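Local coordinates for putative type VI secretion protein (Escherichia coli, PDB 6SKI) that probably hydrolyses phospholipids as a toxic effector that is loaded onto the VgrG spike of the type VI secretion system, at residues A[36-41]-A[188-193]; A[208-213]-A[236-241]. One frame throughout, in Å; residues are numbered along the deposited sequence.

Contact 1 of 2, residues A[36-41]-A[188-193]; sequences TLTIGI and KIQFDV
Six parallel bridges, from Thr36 with Lys188 to Ile41 with Val193, put segments 36-41 and 188-193 in register as neighbouring strands of one sheet, their axes turned by 26°. Five backbone bonds alternate across the gap. Gln190 N reaches Leu37 O at 2.8 Å, nearly straight (170° at the hydrogen) and in the carbonyl plane, whereas Ile39 N reaches Gln190 O from above the plane of the Gln190 carbonyl.

Leu37, Ile39, Ile41, Ile189, Phe191 and Val193 share one face of the sheet. Ile39 places CG1 beside its backbone N (chi1 -46°), with the chain then extended. Its CB lies 3.8 Å from Phe191 CD1, CG1 lies 3.9 Å from Gln190 O, and the terminal CD1 spans Phe191 CE1 at 3.8 Å and Ile189 CG2 at 4.2 Å. Two residues further along the strand, Ile41 crosses obliquely, and its CD1 comes within 3.6 Å of Phe191 CD1; both isoleucines pack against the CD1 and CE1 atoms of the ring.

On the opposite face, Thr38 lies alongside Gln190, its CG2 3.5 Å from Gln190 CB and against the buried Asp192 carboxylate, satisfied by a salt bridge to Arg239 and a hydrogen bond with Tyr109.

The pair belongs to the central sheet of an alpha/beta-hydrolase-like fold. Strand 121-128 borders 36-41, strand 237-243 borders 188-193, and helix 156-178 packs over the apolar face through Leu172 and Ile168.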
ATOM      1  N   THR A  36      13.028   3.525  24.292  1.00 50.29           N
ATOM      2  CA  THR A  36      13.045   3.498  22.835  1.00 50.29           C
ATOM      3  C   THR A  36      11.623   3.322  22.328  1.00 50.29           C
ATOM      4  O   THR A  36      11.036   2.247  22.468  1.00 50.29           O
ATOM      5  CB  THR A  36      13.942   2.373  22.333  1.00 50.29           C
ATOM      6  OG1 THR A  36      15.104   2.283  23.165  1.00 50.29           O
ATOM      7  CG2 THR A  36      14.367   2.633  20.904  1.00 50.29           C
ATOM      8  N   LEU A  37      11.065   4.365  21.735  1.00 46.97           N
ATOM      9  CA  LEU A  37       9.703   4.325  21.227  1.00 46.97           C
ATOM     10  C   LEU A  37       9.740   4.066  19.730  1.00 46.97           C
ATOM     11  O   LEU A  37      10.332   4.842  18.975  1.00 46.97           O
ATOM     12  CB  LEU A  37       8.964   5.624  21.534  1.00 46.97           C
ATOM     13  CG  LEU A  37       7.507   5.681  21.086  1.00 46.97           C
ATOM     14  CD1 LEU A  37       6.694   4.601  21.759  1.00 46.97           C
ATOM     15  CD2 LEU A  37       6.943   7.035  21.412  1.00 46.97           C
ATOM     16  N   THR A  38       9.109   2.979  19.307  1.00 44.07           N
ATOM     17  CA  THR A  38       9.006   2.625  17.903  1.00 44.07           C
ATOM     18  C   THR A  38       7.591   2.899  17.424  1.00 44.07           C
ATOM     19  O   THR A  38       6.625   2.444  18.042  1.00 44.07           O
ATOM     20  CB  THR A  38       9.359   1.157  17.678  1.00 44.07           C
ATOM     21  OG1 THR A  38      10.405   0.776  18.576  1.00 44.07           O
ATOM     22  CG2 THR A  38       9.815   0.941  16.256  1.00 44.07           C
ATOM     23  N   ILE A  39       7.470   3.641  16.331  1.00 43.08           N
ATOM     24  CA  ILE A  39       6.181   3.934  15.726  1.00 43.08           C
ATOM     25  C   ILE A  39       6.042   3.057  14.494  1.00 43.08           C
ATOM     26  O   ILE A  39       6.828   3.174  13.545  1.00 43.08           O
ATOM     27  CB  ILE A  39       6.038   5.421  15.376  1.00 43.08           C
ATOM     28  CG1 ILE A  39       6.508   6.284  16.547  1.00 43.08           C
ATOM     29  CG2 ILE A  39       4.601   5.738  15.014  1.00 43.08           C
ATOM     30  CD1 ILE A  39       6.361   7.764  16.313  1.00 43.08           C
ATOM     31  N   GLY A  40       5.052   2.175  14.512  1.00 42.27           N
ATOM     32  CA  GLY A  40       4.800   1.312  13.381  1.00 42.27           C
ATOM     33  C   GLY A  40       3.973   2.019  12.337  1.00 42.27           C
ATOM     34  O   GLY A  40       2.802   2.325  12.567  1.00 42.27           O
ATOM     35  N   ILE A  41       4.573   2.288  11.185  1.00 41.24           N
ATOM     36  CA  ILE A  41       3.917   3.010  10.105  1.00 41.24           C
ATOM     37  C   ILE A  41       3.426   1.977   9.109  1.00 41.24           C
ATOM     38  O   ILE A  41       4.215   1.183   8.585  1.00 41.24           O
ATOM     39  CB  ILE A  41       4.859   4.022   9.441  1.00 41.24           C
ATOM     40  CG1 ILE A  41       5.743   4.685  10.491  1.00 41.24           C
ATOM     41  CG2 ILE A  41       4.062   5.082   8.727  1.00 41.24           C
ATOM     42  CD1 ILE A  41       5.026   5.722  11.306  1.00 41.24           C
ATOM     43  N   LYS A 188      14.764   7.568  22.038  1.00 48.71           N
ATOM     44  CA  LYS A 188      14.912   7.286  20.622  1.00 48.71           C
ATOM     45  C   LYS A 188      13.528   7.138  20.016  1.00 48.71           C
ATOM     46  O   LYS A 188      12.628   6.580  20.645  1.00 48.71           O
ATOM     47  CB  LYS A 188      15.731   6.015  20.393  1.00 48.71           C
ATOM     48  CG  LYS A 188      16.354   5.912  19.022  1.00 48.71           C
ATOM     49  CD  LYS A 188      17.178   4.649  18.906  1.00 48.71           C
ATOM     50  CE  LYS A 188      17.515   4.342  17.462  1.00 48.71           C
ATOM     51  NZ  LYS A 188      18.672   3.415  17.358  1.00 48.71           N
ATOM     52  N   ILE A 189      13.364   7.647  18.804  1.00 46.00           N
ATOM     53  CA  ILE A 189      12.150   7.457  18.023  1.00 46.00           C
ATOM     54  C   ILE A 189      12.519   6.576  16.843  1.00 46.00           C
ATOM     55  O   ILE A 189      13.285   6.988  15.962  1.00 46.00           O
ATOM     56  CB  ILE A 189      11.546   8.787  17.558  1.00 46.00           C
ATOM     57  CG1 ILE A 189      11.012   9.581  18.750  1.00 46.00           C
ATOM     58  CG2 ILE A 189      10.454   8.541  16.532  1.00 46.00           C
ATOM     59  CD1 ILE A 189       9.626   9.187  19.178  1.00 46.00           C
ATOM     60  N   GLN A 190      12.001   5.358  16.833  1.00 45.03           N
ATOM     61  CA  GLN A 190      12.207   4.425  15.741  1.00 45.03           C
ATOM     62  C   GLN A 190      10.935   4.304  14.914  1.00 45.03           C
ATOM     63  O   GLN A 190       9.843   4.667  15.355  1.00 45.03           O
ATOM     64  CB  GLN A 190      12.619   3.054  16.273  1.00 45.03           C
ATOM     65  CG  GLN A 190      14.106   2.850  16.405  1.00 45.03           C
ATOM     66  CD  GLN A 190      14.436   1.576  17.140  1.00 45.03           C
ATOM     67  OE1 GLN A 190      13.580   0.991  17.800  1.00 45.03           O
ATOM     68  NE2 GLN A 190      15.682   1.137  17.035  1.00 45.03           N
ATOM     69  N   PHE A 191      11.088   3.791  13.696  1.00 43.77           N
ATOM     70  CA  PHE A 191       9.965   3.572  12.796  1.00 43.77           C
ATOM     71  C   PHE A 191      10.033   2.165  12.229  1.00 43.77           C
ATOM     72  O   PHE A 191      11.099   1.716  11.802  1.00 43.77           O
ATOM     73  CB  PHE A 191       9.959   4.587  11.651  1.00 43.77           C
ATOM     74  CG  PHE A 191       9.620   5.984  12.075  1.00 43.77           C
ATOM     75  CD1 PHE A 191       8.337   6.306  12.470  1.00 43.77           C
ATOM     76  CD2 PHE A 191      10.577   6.977  12.058  1.00 43.77           C
ATOM     77  CE1 PHE A 191       8.022   7.585  12.852  1.00 43.77           C
ATOM     78  CE2 PHE A 191      10.264   8.259  12.441  1.00 43.77           C
ATOM     79  CZ  PHE A 191       8.983   8.562  12.838  1.00 43.77           C
ATOM     80  N   ASP A 192       8.898   1.472  12.230  1.00 43.21           N
ATOM     81  CA  ASP A 192       8.716   0.230  11.484  1.00 43.21           C
ATOM     82  C   ASP A 192       7.709   0.531  10.385  1.00 43.21           C
ATOM     83  O   ASP A 192       6.506   0.619  10.642  1.00 43.21           O
ATOM     84  CB  ASP A 192       8.235  -0.908  12.372  1.00 43.21           C
ATOM     85  CG  ASP A 192       9.264  -1.328  13.381  1.00 43.21           C
ATOM     86  OD1 ASP A 192      10.439  -1.481  12.995  1.00 43.21           O
ATOM     87  OD2 ASP A 192       8.897  -1.527  14.555  1.00 43.21           O
ATOM     88  N   VAL A 193       8.197   0.686   9.164  1.00 41.24           N
ATOM     89  CA  VAL A 193       7.369   1.109   8.046  1.00 41.24           C
ATOM     90  C   VAL A 193       6.976  -0.117   7.237  1.00 41.24           C
ATOM     91  O   VAL A 193       7.837  -0.900   6.819  1.00 41.24           O
ATOM     92  CB  VAL A 193       8.099   2.141   7.176  1.00 41.24           C
ATOM     93  CG1 VAL A 193       7.105   2.931   6.359  1.00 41.24           C
ATOM     94  CG2 VAL A 193       8.924   3.067   8.047  1.00 41.24           C
TER

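Contact 2 of 2, residues A[208-213]-A[236-241]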
ATOM      1  N   ASN A 208      12.862   7.317   3.113  1.00 47.98           N
ATOM      2  CA  ASN A 208      13.837   8.274   2.614  1.00 47.98           C
ATOM      3  C   ASN A 208      13.690   9.607   3.328  1.00 47.98           C
ATOM      4  O   ASN A 208      14.690  10.244   3.676  1.00 47.98           O
ATOM      5  CB  ASN A 208      13.691   8.433   1.106  1.00 47.98           C
ATOM      6  CG  ASN A 208      14.341   7.302   0.344  1.00 47.98           C
ATOM      7  OD1 ASN A 208      13.722   6.679  -0.512  1.00 47.98           O
ATOM      8  ND2 ASN A 208      15.599   7.026   0.657  1.00 47.98           N
ATOM      9  N   ARG A 209      12.452  10.020   3.598  1.00 48.67           N
ATOM     10  CA  ARG A 209      12.243  11.242   4.363  1.00 48.67           C
ATOM     11  C   ARG A 209      12.835  11.113   5.758  1.00 48.67           C
ATOM     12  O   ARG A 209      13.290  12.102   6.339  1.00 48.67           O
ATOM     13  CB  ARG A 209      10.755  11.570   4.432  1.00 48.67           C
ATOM     14  CG  ARG A 209      10.144  11.868   3.084  1.00 48.67           C
ATOM     15  CD  ARG A 209       8.683  12.229   3.202  1.00 48.67           C
ATOM     16  NE  ARG A 209       8.492  13.480   3.924  1.00 48.67           N
ATOM     17  CZ  ARG A 209       7.419  14.252   3.804  1.00 48.67           C
ATOM     18  NH1 ARG A 209       6.437  13.903   2.989  1.00 48.67           N
ATOM     19  NH2 ARG A 209       7.327  15.373   4.501  1.00 48.67           N
ATOM     20  N   VAL A 210      12.836   9.902   6.315  1.00 48.16           N
ATOM     21  CA  VAL A 210      13.479   9.711   7.608  1.00 48.16           C
ATOM     22  C   VAL A 210      14.990   9.702   7.440  1.00 48.16           C
ATOM     23  O   VAL A 210      15.730  10.175   8.309  1.00 48.16           O
ATOM     24  CB  VAL A 210      12.968   8.423   8.278  1.00 48.16           C
ATOM     25  CG1 VAL A 210      13.715   8.163   9.569  1.00 48.16           C
ATOM     26  CG2 VAL A 210      11.483   8.522   8.533  1.00 48.16           C
ATOM     27  N   MET A 211      15.473   9.188   6.310  1.00 50.90           N
ATOM     28  CA  MET A 211      16.910   9.169   6.070  1.00 50.90           C
ATOM     29  C   MET A 211      17.435  10.571   5.801  1.00 50.90           C
ATOM     30  O   MET A 211      18.519  10.934   6.269  1.00 50.90           O
ATOM     31  CB  MET A 211      17.228   8.242   4.900  1.00 50.90           C
ATOM     32  CG  MET A 211      18.639   7.705   4.889  1.00 50.90           C
ATOM     33  SD  MET A 211      19.056   7.024   3.279  1.00 50.90           S
ATOM     34  CE  MET A 211      20.769   6.582   3.537  1.00 50.90           C
ATOM     35  N   GLU A 212      16.671  11.370   5.063  1.00 51.66           N
ATOM     36  CA  GLU A 212      17.005  12.763   4.810  1.00 51.66           C
ATOM     37  C   GLU A 212      16.742  13.656   6.010  1.00 51.66           C
ATOM     38  O   GLU A 212      17.019  14.857   5.937  1.00 51.66           O
ATOM     39  CB  GLU A 212      16.204  13.273   3.614  1.00 51.66           C
ATOM     40  CG  GLU A 212      16.724  12.790   2.281  1.00 51.66           C
ATOM     41  CD  GLU A 212      15.646  12.761   1.220  1.00 51.66           C
ATOM     42  OE1 GLU A 212      15.810  12.019   0.230  1.00 51.66           O
ATOM     43  OE2 GLU A 212      14.633  13.474   1.379  1.00 51.66           O
ATOM     44  N   GLN A 213      16.224  13.097   7.101  1.00 49.47           N
ATOM     45  CA  GLN A 213      15.863  13.846   8.301  1.00 49.47           C
ATOM     46  C   GLN A 213      14.964  15.027   7.945  1.00 49.47           C
ATOM     47  O   GLN A 213      15.286  16.192   8.175  1.00 49.47           O
ATOM     48  CB  GLN A 213      17.111  14.287   9.063  1.00 49.47           C
ATOM     49  CG  GLN A 213      17.899  13.117   9.611  1.00 49.47           C
ATOM     50  CD  GLN A 213      17.245  12.512  10.833  1.00 49.47           C
ATOM     51  OE1 GLN A 213      17.110  11.295  10.944  1.00 49.47           O
ATOM     52  NE2 GLN A 213      16.832  13.363  11.760  1.00 49.47           N
ATOM     53  N   GLY A 236      13.907  10.900  13.716  1.00 47.74           N
ATOM     54  CA  GLY A 236      13.770   9.488  13.989  1.00 47.74           C
ATOM     55  C   GLY A 236      14.714   8.637  13.171  1.00 47.74           C
ATOM     56  O   GLY A 236      15.579   9.117  12.436  1.00 47.74           O
ATOM     57  N   GLU A 237      14.529   7.329  13.319  1.00 48.32           N
ATOM     58  CA  GLU A 237      15.286   6.328  12.587  1.00 48.32           C
ATOM     59  C   GLU A 237      14.333   5.208  12.202  1.00 48.32           C
ATOM     60  O   GLU A 237      13.335   4.971  12.883  1.00 48.32           O
ATOM     61  CB  GLU A 237      16.455   5.807  13.435  1.00 48.32           C
ATOM     62  CG  GLU A 237      17.228   4.653  12.841  1.00 48.32           C
ATOM     63  CD  GLU A 237      18.543   4.418  13.548  1.00 48.32           C
ATOM     64  OE1 GLU A 237      18.851   5.171  14.494  1.00 48.32           O
ATOM     65  OE2 GLU A 237      19.270   3.481  13.159  1.00 48.32           O
ATOM     66  N   VAL A 238      14.626   4.530  11.097  1.00 44.83           N
ATOM     67  CA  VAL A 238      13.807   3.418  10.629  1.00 44.83           C
ATOM     68  C   VAL A 238      14.491   2.120  11.030  1.00 44.83           C
ATOM     69  O   VAL A 238      15.658   1.894  10.692  1.00 44.83           O
ATOM     70  CB  VAL A 238      13.578   3.476   9.112  1.00 44.83           C
ATOM     71  CG1 VAL A 238      12.766   2.279   8.663  1.00 44.83           C
ATOM     72  CG2 VAL A 238      12.865   4.752   8.737  1.00 44.83           C
ATOM     73  N   ARG A 239      13.769   1.271  11.762  1.00 42.61           N
ATOM     74  CA  ARG A 239      14.311  -0.018  12.177  1.00 42.61           C
ATOM     75  C   ARG A 239      14.078  -1.087  11.117  1.00 42.61           C
ATOM     76  O   ARG A 239      15.023  -1.729  10.651  1.00 42.61           O
ATOM     77  CB  ARG A 239      13.697  -0.443  13.511  1.00 42.61           C
ATOM     78  CG  ARG A 239      14.384  -1.638  14.139  1.00 42.61           C
ATOM     79  CD  ARG A 239      13.751  -2.026  15.456  1.00 42.61           C
ATOM     80  NE  ARG A 239      12.295  -2.031  15.392  1.00 42.61           N
ATOM     81  CZ  ARG A 239      11.513  -2.346  16.416  1.00 42.61           C
ATOM     82  NH1 ARG A 239      12.049  -2.684  17.578  1.00 42.61           N
ATOM     83  NH2 ARG A 239      10.197  -2.329  16.279  1.00 42.61           N
ATOM     84  N   PHE A 240      12.823  -1.297  10.731  1.00 41.56           N
ATOM     85  CA  PHE A 240      12.467  -2.314   9.753  1.00 41.56           C
ATOM     86  C   PHE A 240      11.598  -1.706   8.666  1.00 41.56           C
ATOM     87  O   PHE A 240      10.635  -0.994   8.960  1.00 41.56           O
ATOM     88  CB  PHE A 240      11.734  -3.487  10.404  1.00 41.56           C
ATOM     89  CG  PHE A 240      11.351  -4.569   9.437  1.00 41.56           C
ATOM     90  CD1 PHE A 240      12.313  -5.372   8.860  1.00 41.56           C
ATOM     91  CD2 PHE A 240      10.029  -4.775   9.098  1.00 41.56           C
ATOM     92  CE1 PHE A 240      11.965  -6.359   7.974  1.00 41.56           C
ATOM     93  CE2 PHE A 240       9.678  -5.763   8.209  1.00 41.56           C
ATOM     94  CZ  PHE A 240      10.648  -6.553   7.646  1.00 41.56           C
ATOM     95  N   LEU A 241      11.943  -1.989   7.414  1.00 41.33           N
ATOM     96  CA  LEU A 241      11.147  -1.605   6.256  1.00 41.33           C
ATOM     97  C   LEU A 241      10.566  -2.874   5.649  1.00 41.33           C
ATOM     98  O   LEU A 241      11.304  -3.701   5.105  1.00 41.33           O
ATOM     99  CB  LEU A 241      11.994  -0.844   5.241  1.00 41.33           C
ATOM    100  CG  LEU A 241      11.268  -0.134   4.100  1.00 41.33           C
ATOM    101  CD1 LEU A 241      10.269   0.854   4.638  1.00 41.33           C
ATOM    102  CD2 LEU A 241      12.267   0.561   3.201  1.00 41.33           C
TER
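Val210 carries the meeting of the last turn of helix 198-211 with the start of strand 237-243, and it does so mainly through one methyl group. Its CG1 stands anti to the backbone N (chi1 175°), which directs that branch at the strand: it lies 3.6 Å from Val238 CG2 and 3.6 Å from the carbonyl oxygen O of Gly236. The other methyl, CG2, sits farther from Val238 CG2, at 4.0 Å.

Val238 has the same first torsion, yet it answers with the other branch. Its CG2, anti to its own carbonyl carbon, also approaches Val210 CB at 3.7 Å, so the two valines cross obliquely and a single methyl faces the fork of its partner.

Gly236 presents backbone alone. At its positive phi (95°) a beta carbon would collide with the carbonyl oxygen of the residue before, which accounts for glycine here. Gln213, also at positive phi, ends the helix in a Schellman motif. Its chain bends at chi2 (-76°), bringing the carboxamide group to Gly236 O, with CD 4.1 Å away.

The 170 Å² buried is mostly van der Waals contact round Val210. Strand 184-195, helices 198-211 and 215-225 and parallel strand 237-243 form a beta-alpha-beta crossover of the alpha/beta-hydrolase-like sheet: Val210 also touches Phe191 and Ile217, while Val238 rests against Val193 on the neighbouring strand.

How the contacts relate
Both contacts are largely buried and meet at the pairing of strands 184-195 and 237-243, their centres about 9 Å apart. Contact 1 works within the sheet, through regular backbone bonding and side chains on two faces, and buries 627 Å². Contact 2 sets a helix end against the sheet and relies chiefly on two valines. Each reaches partly exposed residues at one end, Thr36 and Lys188 in contact 1 and Gln213 in contact 2. Arg239 joins them through its side chain and through its backbone N, which probably bonds to Phe191 O. Strand 184-195 leads directly into helix 198-211, which returns over the apolar face, on the face away from Asp192.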